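Local structure of D-glycero-D-manno-heptose 1-phosphate kinase (Bacteroides thetaiotaomicron, 3K85) at residues 78-83 with 114-119. The protein is probably an ATP-dependent sugar kinase of the GHMP family, acting on D-glycero-D-manno-heptose 1-phosphate. Numbering follows the deposited sequence.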
# COMPACT_ATOMS: atom_id res chain seq x y z
N ALA A 78 1.22 13.42 -34.18
CA ALA A 78 0.62 12.28 -33.49
C ALA A 78 1.69 11.22 -33.30
O ALA A 78 1.46 10.04 -33.56
CB ALA A 78 -0.55 11.73 -34.31
N SER A 79 2.87 11.65 -32.86
CA SER A 79 3.98 10.74 -32.65
C SER A 79 3.60 9.66 -31.63
O SER A 79 3.77 8.46 -31.88
CB SER A 79 5.20 11.51 -32.16
OG SER A 79 5.66 12.43 -33.14
N LEU A 80 3.08 10.10 -30.48
CA LEU A 80 2.67 9.19 -29.42
C LEU A 80 1.77 8.06 -29.90
O LEU A 80 2.02 6.89 -29.60
CB LEU A 80 1.97 9.98 -28.32
CG LEU A 80 2.86 10.54 -27.20
CD1 LEU A 80 4.21 10.93 -27.72
CD2 LEU A 80 2.15 11.72 -26.57
N ILE A 81 0.73 8.41 -30.65
CA ILE A 81 -0.18 7.41 -31.19
C ILE A 81 0.55 6.50 -32.17
O ILE A 81 0.40 5.27 -32.14
CB ILE A 81 -1.35 8.07 -31.92
CG1 ILE A 81 -2.27 8.76 -30.91
CG2 ILE A 81 -2.11 7.05 -32.76
CD1 ILE A 81 -3.46 9.44 -31.55
N LYS A 82 1.32 7.11 -33.06
CA LYS A 82 2.08 6.36 -34.05
C LYS A 82 3.10 5.44 -33.36
O LYS A 82 3.25 4.28 -33.73
CB LYS A 82 2.75 7.34 -35.01
CG LYS A 82 1.73 8.09 -35.88
CD LYS A 82 2.37 9.21 -36.69
CE LYS A 82 1.33 9.91 -37.55
NZ LYS A 82 1.92 11.05 -38.29
N GLY A 83 3.80 5.97 -32.36
CA GLY A 83 4.77 5.16 -31.64
C GLY A 83 4.12 3.91 -31.02
O GLY A 83 4.60 2.79 -31.19
N GLY A 114 3.60 14.97 -16.02
CA GLY A 114 3.84 13.76 -16.79
C GLY A 114 2.82 13.51 -17.89
O GLY A 114 2.50 12.36 -18.19
N THR A 115 2.32 14.59 -18.50
CA THR A 115 1.32 14.49 -19.56
C THR A 115 1.60 13.45 -20.62
O THR A 115 0.77 12.59 -20.90
CB THR A 115 1.13 15.83 -20.31
OG1 THR A 115 0.65 16.82 -19.40
CG2 THR A 115 0.13 15.66 -21.44
N SER A 116 2.79 13.55 -21.21
CA SER A 116 3.22 12.64 -22.26
C SER A 116 3.18 11.16 -21.85
O SER A 116 2.55 10.33 -22.51
CB SER A 116 4.63 13.03 -22.71
OG SER A 116 5.03 12.32 -23.87
N SER A 117 3.86 10.83 -20.77
CA SER A 117 3.88 9.45 -20.31
C SER A 117 2.47 8.96 -19.97
O SER A 117 2.10 7.83 -20.29
CB SER A 117 4.79 9.34 -19.09
OG SER A 117 6.08 9.84 -19.38
N THR A 118 1.67 9.82 -19.35
CA THR A 118 0.32 9.44 -19.01
C THR A 118 -0.45 9.09 -20.27
O THR A 118 -1.14 8.06 -20.31
CB THR A 118 -0.40 10.57 -18.26
OG1 THR A 118 0.13 10.66 -16.93
CG2 THR A 118 -1.89 10.33 -18.19
N MSE A 119 -0.30 9.90 -21.31
CA MSE A 119 -1.00 9.65 -22.57
C MSE A 119 -0.55 8.36 -23.27
O MSE A 119 -1.38 7.64 -23.85
CB MSE A 119 -0.86 10.83 -23.53
CG MSE A 119 -1.49 10.58 -24.91
SE MSE A 119 -3.40 10.15 -24.87
CE MSE A 119 -4.02 11.91 -24.33
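A single leucine, Leu80, bridges two helices by van der Waals packing in the N-terminal domain of this GHMP kinase, where helices lie over a mixed β-sheet. It stands in the first turn of helix 79-91 and reaches the start of helix 115-131, touching Ser116 and, one turn on, Met119. The contact is small, burying 116 Å² in all, and the nearest CA atoms, those of Leu80 and Met119, are still 7.8 Å apart. Gly114 takes the N-cap position of helix 115-131; it is the last glycine of the glycine-rich family motif, whose loop wraps the phosphates of ATP in relatives.

The isobutyl fork of Leu80 meets Ser116 with both methyls: CD2 lies 4.0 Å from Ser116 OG and CD1 4.2 Å from the same oxygen. Toward the methyls the hydroxyl makes only van der Waals contact; its hydrogen bond is with Glu148 OE2, while Ser117 OG bonds to the other carboxylate oxygen of Glu148. Leu152, in a loop, also touches Leu80.

Met119, a selenomethionine here, offers only the base of its chain. With CG anti to the backbone N (chi1 176°) and bends at chi2 and chi3, its end leads away from helix 79-91, and the side chain also touches Thr103 and Asn105 of strand 99-105. Leu80 CD2 therefore meets Met119 CG at 4.2 Å, while Met119 SE lies 6.0 Å from Leu80 CD2.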